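Local atomic coordinates of glutathione S-transferase-like protein (PDB entry 4GLT), a protein that binds glutathione and, as a member of the glutathione S-transferase family, probably acts as a transferase. Residues R157-W168 and Q200-M211. Residues are numbered along the deposited sequence; the frame is centred on the assembly and turned at random.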
ATOM      1  N   ARG A 157      10.833  -9.817  14.043  1.00 62.60           N
ATOM      2  CA  ARG A 157      10.782 -11.026  14.852  1.00 72.43           C
ATOM      3  C   ARG A 157       9.853 -12.031  14.209  1.00 64.01           C
ATOM      4  O   ARG A 157      10.149 -13.222  14.163  1.00 71.85           O
ATOM      5  CB  ARG A 157      10.327 -10.726  16.281  1.00 83.70           C
ATOM      6  CG  ARG A 157      11.401 -10.063  17.126  1.00118.41           C
ATOM      7  CD  ARG A 157      11.125 -10.197  18.615  1.00116.87           C
ATOM      8  NE  ARG A 157      12.342  -9.983  19.397  1.00 95.80           N
ATOM      9  CZ  ARG A 157      12.388  -9.962  20.724  1.00127.42           C
ATOM     10  NH1 ARG A 157      11.282 -10.142  21.432  1.00163.97           N
ATOM     11  NH2 ARG A 157      13.544  -9.760  21.345  1.00135.02           N
ATOM     12  N   ARG A 158       8.727 -11.543  13.701  1.00 67.74           N
ATOM     13  CA  ARG A 158       7.755 -12.415  13.063  1.00 54.88           C
ATOM     14  C   ARG A 158       8.337 -13.041  11.804  1.00 59.44           C
ATOM     15  O   ARG A 158       8.266 -14.251  11.614  1.00 60.07           O
ATOM     16  CB  ARG A 158       6.478 -11.644  12.730  1.00 55.82           C
ATOM     17  CG  ARG A 158       5.453 -12.449  11.949  1.00 53.12           C
ATOM     18  CD  ARG A 158       4.886 -13.570  12.807  1.00 57.86           C
ATOM     19  NE  ARG A 158       3.999 -14.465  12.062  1.00 81.36           N
ATOM     20  CZ  ARG A 158       3.076 -15.240  12.630  1.00 80.32           C
ATOM     21  NH1 ARG A 158       2.914 -15.221  13.946  1.00 89.89           N
ATOM     22  NH2 ARG A 158       2.312 -16.031  11.888  1.00 82.33           N
ATOM     23  N   MET A 159       8.897 -12.218  10.925  1.00 66.37           N
ATOM     24  CA  MET A 159       9.500 -12.757   9.721  1.00 64.55           C
ATOM     25  C   MET A 159      10.535 -13.809  10.106  1.00 79.05           C
ATOM     26  O   MET A 159      10.535 -14.929   9.581  1.00 69.59           O
ATOM     27  CB  MET A 159      10.107 -11.641   8.877  1.00 63.75           C
ATOM     28  CG  MET A 159       9.062 -10.860   8.096  1.00 59.30           C
ATOM     29  SD  MET A 159       9.675  -9.355   7.320  1.00 69.61           S
ATOM     30  CE  MET A 159       8.185  -8.757   6.527  1.00 68.00           C
ATOM     31  N   ASP A 160      11.385 -13.462  11.064  1.00 78.90           N
ATOM     32  CA  ASP A 160      12.461 -14.349  11.466  1.00 73.41           C
ATOM     33  C   ASP A 160      11.957 -15.697  11.971  1.00 75.58           C
ATOM     34  O   ASP A 160      12.589 -16.719  11.727  1.00 60.95           O
ATOM     35  CB  ASP A 160      13.366 -13.700  12.513  1.00 75.01           C
ATOM     36  CG  ASP A 160      14.570 -14.566  12.847  1.00 78.85           C
ATOM     37  OD1 ASP A 160      14.680 -15.008  14.008  1.00 81.10           O
ATOM     38  OD2 ASP A 160      15.393 -14.823  11.942  1.00 81.61           O
ATOM     39  N   GLN A 161      10.830 -15.699  12.676  1.00 72.66           N
ATOM     40  CA  GLN A 161      10.227 -16.949  13.132  1.00 81.04           C
ATOM     41  C   GLN A 161       9.673 -17.750  11.962  1.00 75.43           C
ATOM     42  O   GLN A 161       9.728 -18.979  11.952  1.00 69.38           O
ATOM     43  CB  GLN A 161       9.109 -16.677  14.132  1.00 67.99           C
ATOM     44  CG  GLN A 161       9.590 -16.372  15.534  1.00 66.75           C
ATOM     45  CD  GLN A 161       8.636 -15.455  16.270  1.00 92.74           C
ATOM     46  OE1 GLN A 161       8.537 -15.498  17.496  1.00107.61           O
ATOM     47  NE2 GLN A 161       7.921 -14.614  15.520  1.00 92.82           N
ATOM     48  N   ASP A 162       9.134 -17.042  10.978  1.00 70.12           N
ATOM     49  CA  ASP A 162       8.521 -17.692   9.835  1.00 76.99           C
ATOM     50  C   ASP A 162       9.531 -18.339   8.898  1.00 74.42           C
ATOM     51  O   ASP A 162       9.159 -19.123   8.028  1.00 82.77           O
ATOM     52  CB  ASP A 162       7.635 -16.703   9.091  1.00 66.58           C
ATOM     53  CG  ASP A 162       6.410 -16.344   9.884  1.00 64.67           C
ATOM     54  OD1 ASP A 162       6.213 -16.960  10.946  1.00 74.04           O
ATOM     55  OD2 ASP A 162       5.647 -15.460   9.458  1.00 69.85           O
ATOM     56  N   LEU A 163      10.808 -18.031   9.090  1.00 71.57           N
ATOM     57  CA  LEU A 163      11.846 -18.555   8.207  1.00 73.51           C
ATOM     58  C   LEU A 163      12.705 -19.604   8.894  1.00 81.02           C
ATOM     59  O   LEU A 163      13.773 -19.963   8.404  1.00 83.95           O
ATOM     60  CB  LEU A 163      12.720 -17.421   7.668  1.00 73.61           C
ATOM     61  CG  LEU A 163      12.051 -16.477   6.673  1.00 70.33           C
ATOM     62  CD1 LEU A 163      12.988 -15.330   6.320  1.00 74.53           C
ATOM     63  CD2 LEU A 163      11.609 -17.219   5.419  1.00 74.82           C
ATOM     64  N   GLU A 164      12.231 -20.101  10.030  1.00 90.63           N
ATOM     65  CA  GLU A 164      12.946 -21.137  10.747  1.00 85.39           C
ATOM     66  C   GLU A 164      13.389 -22.249   9.819  1.00 89.94           C
ATOM     67  O   GLU A 164      14.588 -22.489   9.652  1.00 89.34           O
ATOM     68  CB  GLU A 164      12.089 -21.715  11.873  1.00 96.26           C
ATOM     69  CG  GLU A 164      12.401 -21.129  13.238  1.00126.55           C
ATOM     70  CD  GLU A 164      13.811 -21.456  13.697  1.00137.19           C
ATOM     71  OE1 GLU A 164      14.345 -22.511  13.288  1.00103.02           O
ATOM     72  OE2 GLU A 164      14.384 -20.660  14.471  1.00159.57           O
ATOM     73  N   LYS A 165      12.420 -22.927   9.216  1.00 79.01           N
ATOM     74  CA  LYS A 165      12.718 -24.145   8.471  1.00 94.19           C
ATOM     75  C   LYS A 165      12.400 -23.963   7.001  1.00 87.33           C
ATOM     76  O   LYS A 165      11.912 -24.886   6.345  1.00105.82           O
ATOM     77  CB  LYS A 165      11.900 -25.315   9.020  1.00 81.97           C
ATOM     78  CG  LYS A 165      11.285 -25.060  10.385  1.00 93.11           C
ATOM     79  CD  LYS A 165      10.282 -26.150  10.726  1.00113.88           C
ATOM     80  CE  LYS A 165       9.218 -26.252   9.645  1.00114.92           C
ATOM     81  NZ  LYS A 165       8.406 -27.491   9.783  1.00111.56           N
ATOM     82  N   ARG A 166      12.680 -22.773   6.486  1.00 88.35           N
ATOM     83  CA  ARG A 166      12.298 -22.423   5.128  1.00 83.46           C
ATOM     84  C   ARG A 166      13.494 -21.930   4.314  1.00 80.04           C
ATOM     85  O   ARG A 166      14.347 -21.194   4.817  1.00 64.97           O
ATOM     86  CB  ARG A 166      11.212 -21.336   5.148  1.00 82.40           C
ATOM     87  CG  ARG A 166      10.003 -21.632   6.029  1.00 81.55           C
ATOM     88  CD  ARG A 166       8.776 -20.880   5.521  1.00118.35           C
ATOM     89  NE  ARG A 166       7.856 -20.473   6.586  1.00 99.09           N
ATOM     90  CZ  ARG A 166       6.862 -21.224   7.056  1.00120.96           C
ATOM     91  NH1 ARG A 166       6.081 -20.760   8.026  1.00 88.53           N
ATOM     92  NH2 ARG A 166       6.651 -22.440   6.562  1.00103.92           N
ATOM     93  N   LYS A 167      13.623 -22.389   3.079  1.00 87.71           N
ATOM     94  CA  LYS A 167      14.582 -21.775   2.177  1.00 68.93           C
ATOM     95  C   LYS A 167      14.167 -20.359   1.760  1.00 76.29           C
ATOM     96  O   LYS A 167      14.957 -19.429   1.818  1.00 63.45           O
ATOM     97  CB  LYS A 167      14.802 -22.654   0.947  1.00 86.18           C
ATOM     98  CG  LYS A 167      15.201 -24.097   1.247  1.00 86.51           C
ATOM     99  CD  LYS A 167      16.369 -24.183   2.216  1.00 75.70           C
ATOM    100  CE  LYS A 167      17.080 -25.519   2.120  1.00 73.19           C
ATOM    101  NZ  LYS A 167      16.248 -26.656   2.600  1.00 87.26           N
ATOM    102  N   TRP A 168      12.893 -20.210   1.408  1.00 64.76           N
ATOM    103  CA  TRP A 168      12.319 -18.968   0.890  1.00 76.53           C
ATOM    104  C   TRP A 168      11.003 -18.750   1.609  1.00 71.22           C
ATOM    105  O   TRP A 168      10.542 -19.636   2.312  1.00 63.75           O
ATOM    106  CB  TRP A 168      12.061 -19.027  -0.617  1.00 75.57           C
ATOM    107  CG  TRP A 168      13.274 -19.080  -1.494  1.00 65.20           C
ATOM    108  CD1 TRP A 168      13.639 -20.101  -2.308  1.00 68.97           C
ATOM    109  CD2 TRP A 168      14.259 -18.061  -1.669  1.00 66.53           C
ATOM    110  NE1 TRP A 168      14.790 -19.792  -2.971  1.00 64.10           N
ATOM    111  CE2 TRP A 168      15.196 -18.544  -2.594  1.00 62.78           C
ATOM    112  CE3 TRP A 168      14.446 -16.790  -1.130  1.00 55.91           C
ATOM    113  CZ2 TRP A 168      16.296 -17.805  -2.992  1.00 58.99           C
ATOM    114  CZ3 TRP A 168      15.537 -16.062  -1.525  1.00 60.25           C
ATOM    115  CH2 TRP A 168      16.450 -16.569  -2.446  1.00 61.12           C
ATOM    116  N   GLN A 200      20.783 -10.793  15.436  1.00 79.41           N
ATOM    117  CA  GLN A 200      19.581 -11.024  16.233  1.00 81.79           C
ATOM    118  C   GLN A 200      18.573 -11.910  15.499  1.00 78.68           C
ATOM    119  O   GLN A 200      17.802 -12.638  16.123  1.00 70.12           O
ATOM    120  CB  GLN A 200      18.913  -9.698  16.601  1.00 87.74           C
ATOM    121  CG  GLN A 200      19.873  -8.537  16.814  1.00 85.01           C
ATOM    122  CD  GLN A 200      19.256  -7.430  17.651  1.00112.52           C
ATOM    123  OE1 GLN A 200      18.176  -7.602  18.219  1.00114.18           O
ATOM    124  NE2 GLN A 200      19.940  -6.292  17.737  1.00 93.88           N
ATOM    125  N   TYR A 201      18.579 -11.838  14.175  1.00 71.36           N
ATOM    126  CA  TYR A 201      17.641 -12.605  13.371  1.00 67.65           C
ATOM    127  C   TYR A 201      18.419 -13.441  12.367  1.00 75.20           C
ATOM    128  O   TYR A 201      18.631 -13.018  11.227  1.00 75.95           O
ATOM    129  CB  TYR A 201      16.666 -11.670  12.649  1.00 73.99           C
ATOM    130  CG  TYR A 201      16.044 -10.601  13.533  1.00 64.62           C
ATOM    131  CD1 TYR A 201      14.981 -10.896  14.380  1.00 73.29           C
ATOM    132  CD2 TYR A 201      16.519  -9.294  13.515  1.00 81.46           C
ATOM    133  CE1 TYR A 201      14.410  -9.923  15.187  1.00 60.76           C
ATOM    134  CE2 TYR A 201      15.956  -8.315  14.316  1.00 65.35           C
ATOM    135  CZ  TYR A 201      14.904  -8.635  15.153  1.00 73.86           C
ATOM    136  OH  TYR A 201      14.341  -7.660  15.949  1.00 76.25           O
ATOM    137  N   PRO A 202      18.849 -14.637  12.792  1.00 65.03           N
ATOM    138  CA  PRO A 202      19.726 -15.483  11.986  1.00 74.77           C
ATOM    139  C   PRO A 202      19.080 -15.981  10.699  1.00 73.74           C
ATOM    140  O   PRO A 202      19.747 -16.038   9.666  1.00 84.95           O
ATOM    141  CB  PRO A 202      20.062 -16.654  12.924  1.00 71.35           C
ATOM    142  CG  PRO A 202      18.998 -16.644  13.970  1.00 73.43           C
ATOM    143  CD  PRO A 202      18.593 -15.206  14.125  1.00 70.70           C
ATOM    144  N   ASN A 203      17.800 -16.340  10.752  1.00 71.78           N
ATOM    145  CA  ASN A 203      17.091 -16.754   9.543  1.00 71.62           C
ATOM    146  C   ASN A 203      17.033 -15.619   8.514  1.00 65.22           C
ATOM    147  O   ASN A 203      17.210 -15.840   7.326  1.00 66.70           O
ATOM    148  CB  ASN A 203      15.677 -17.238   9.872  1.00 60.19           C
ATOM    149  CG  ASN A 203      15.667 -18.379  10.865  1.00 72.15           C
ATOM    150  OD1 ASN A 203      16.233 -19.447  10.613  1.00 68.84           O
ATOM    151  ND2 ASN A 203      15.003 -18.170  11.998  1.00 72.13           N
ATOM    152  N   LEU A 204      16.784 -14.405   8.981  1.00 60.20           N
ATOM    153  CA  LEU A 204      16.686 -13.260   8.083  1.00 69.27           C
ATOM    154  C   LEU A 204      18.036 -12.941   7.446  1.00 65.77           C
ATOM    155  O   LEU A 204      18.120 -12.706   6.244  1.00 64.52           O
ATOM    156  CB  LEU A 204      16.134 -12.032   8.813  1.00 55.25           C
ATOM    157  CG  LEU A 204      14.620 -11.922   9.047  1.00 70.87           C
ATOM    158  CD1 LEU A 204      14.244 -10.521   9.526  1.00 53.54           C
ATOM    159  CD2 LEU A 204      13.844 -12.267   7.785  1.00 71.79           C
ATOM    160  N   ALA A 205      19.089 -12.939   8.256  1.00 76.08           N
ATOM    161  CA  ALA A 205      20.438 -12.708   7.750  1.00 71.53           C
ATOM    162  C   ALA A 205      20.818 -13.765   6.708  1.00 75.57           C
ATOM    163  O   ALA A 205      21.424 -13.445   5.684  1.00 73.66           O
ATOM    164  CB  ALA A 205      21.439 -12.692   8.894  1.00 70.81           C
ATOM    165  N   ARG A 206      20.455 -15.018   6.972  1.00 64.38           N
ATOM    166  CA  ARG A 206      20.625 -16.094   5.993  1.00 69.56           C
ATOM    167  C   ARG A 206      19.861 -15.832   4.696  1.00 73.55           C
ATOM    168  O   ARG A 206      20.364 -16.087   3.599  1.00 71.44           O
ATOM    169  CB  ARG A 206      20.157 -17.422   6.573  1.00 68.04           C
ATOM    170  CG  ARG A 206      19.824 -18.452   5.502  1.00 81.11           C
ATOM    171  CD  ARG A 206      19.797 -19.867   6.070  1.00 82.58           C
ATOM    172  NE  ARG A 206      18.875 -19.977   7.196  1.00 84.06           N
ATOM    173  CZ  ARG A 206      17.554 -20.084   7.072  1.00 86.12           C
ATOM    174  NH1 ARG A 206      16.997 -20.094   5.866  1.00 73.24           N
ATOM    175  NH2 ARG A 206      16.788 -20.176   8.152  1.00 79.10           N
ATOM    176  N   HIS A 207      18.631 -15.346   4.829  1.00 63.61           N
ATOM    177  CA  HIS A 207      17.819 -15.006   3.674  1.00 60.60           C
ATOM    178  C   HIS A 207      18.502 -13.868   2.929  1.00 54.68           C
ATOM    179  O   HIS A 207      18.657 -13.912   1.711  1.00 60.50           O
ATOM    180  CB  HIS A 207      16.421 -14.584   4.126  1.00 58.71           C
ATOM    181  CG  HIS A 207      15.454 -14.366   3.000  1.00 59.43           C
ATOM    182  ND1 HIS A 207      15.340 -13.162   2.331  1.00 56.59           N
ATOM    183  CD2 HIS A 207      14.543 -15.196   2.437  1.00 57.09           C
ATOM    184  CE1 HIS A 207      14.403 -13.263   1.405  1.00 57.85           C
ATOM    185  NE2 HIS A 207      13.909 -14.491   1.444  1.00 61.50           N
ATOM    186  N   TYR A 208      18.912 -12.851   3.679  1.00 60.55           N
ATOM    187  CA  TYR A 208      19.574 -11.684   3.113  1.00 74.45           C
ATOM    188  C   TYR A 208      20.847 -12.104   2.399  1.00 72.77           C
ATOM    189  O   TYR A 208      21.241 -11.509   1.392  1.00 74.90           O
ATOM    190  CB  TYR A 208      19.905 -10.675   4.215  1.00 69.39           C
ATOM    191  CG  TYR A 208      20.316  -9.318   3.694  1.00 77.64           C
ATOM    192  CD1 TYR A 208      19.432  -8.539   2.958  1.00 74.34           C
ATOM    193  CD2 TYR A 208      21.582  -8.808   3.944  1.00 83.67           C
ATOM    194  CE1 TYR A 208      19.801  -7.293   2.482  1.00 76.55           C
ATOM    195  CE2 TYR A 208      21.960  -7.564   3.472  1.00 81.88           C
ATOM    196  CZ  TYR A 208      21.066  -6.810   2.741  1.00 78.07           C
ATOM    197  OH  TYR A 208      21.435  -5.570   2.271  1.00 77.55           O
ATOM    198  N   ALA A 209      21.490 -13.137   2.932  1.00 73.57           N
ATOM    199  CA  ALA A 209      22.673 -13.697   2.307  1.00 77.68           C
ATOM    200  C   ALA A 209      22.335 -14.193   0.907  1.00 76.89           C
ATOM    201  O   ALA A 209      22.900 -13.718  -0.078  1.00 87.88           O
ATOM    202  CB  ALA A 209      23.237 -14.825   3.153  1.00 89.34           C
ATOM    203  N   ALA A 210      21.411 -15.149   0.823  1.00 62.14           N
ATOM    204  CA  ALA A 210      20.924 -15.632  -0.469  1.00 57.13           C
ATOM    205  C   ALA A 210      20.601 -14.483  -1.438  1.00 61.22           C
ATOM    206  O   ALA A 210      21.009 -14.507  -2.594  1.00 69.27           O
ATOM    207  CB  ALA A 210      19.703 -16.513  -0.270  1.00 59.03           C
ATOM    208  N   MET A 211      19.859 -13.489  -0.960  1.00 56.91           N
ATOM    209  CA  MET A 211      19.462 -12.338  -1.779  1.00 66.37           C
ATOM    210  C   MET A 211      20.644 -11.517  -2.299  1.00 65.45           C
ATOM    211  O   MET A 211      20.675 -11.115  -3.463  1.00 69.10           O
ATOM    212  CB  MET A 211      18.526 -11.421  -0.985  1.00 68.03           C
ATOM    213  CG  MET A 211      17.212 -12.067  -0.575  1.00 90.50           C
ATOM    214  SD  MET A 211      16.175 -12.496  -1.984  1.00 72.44           S
ATOM    215  CE  MET A 211      16.173 -10.938  -2.861  1.00 51.34           C
TER
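Asp160 and Leu204 bring the two backbones to 5.5 Å between their CA atoms, where the end of helix 157-162 passes the start of helix 202-211 at 77°, the axes 8.2 Å apart. CG of Asp160 lies anti to the backbone N (chi1 -175°), which carries the carboxylate over the first turn of the second helix. There OD2 of Asp160 accepts a hydrogen bond from Leu204 N (3.3 Å), met nearly along its C-O axis, and a weak one from Asn203 ND2. That same ND2 of Asn203 reaches Asp160 O at 2.8 Å, again weakly because the angle is poor. With an alanine here the Leu204 amide would probably lose its side-chain acceptor, Asn203 ND2 one of its two weak partners, and the helix start a negative charge near its positive end. Tyr201, the N-cap residue, turns its ring edge to Arg157, and Arg157 CG lies 3.6 Å from Tyr201 CE1. On the buried side Leu163 CD1 meets Leu204 CD2 at 3.5 Å, and Met159 continues this apolar layer toward helices 106-133 and 176-191. Past the helix end the chain is gripped by Arg206, whose side chain, bent at chi3, turns its guanidinium so that NH2 donates to Leu163 O (3.0 Å), almost in the guanidinium plane, and NH1 to Arg166 O (3.1 Å). One side chain thus ties down two carbonyls of the turn. Farther along, Trp168 directs the edge of its six-membered ring at the face of His207 in an offset T-shaped pair, planes at 90°, while His207 NE2 is hydrogen-bonded to Asp178. Met211 SD makes an oblique Met-aromatic contact with the Trp168 ring. Together these contacts join helix 142-162 and the loop after it to helix 202-212 within the all-helical C-terminal domain of the glutathione S-transferase fold, away from the bound glutathione.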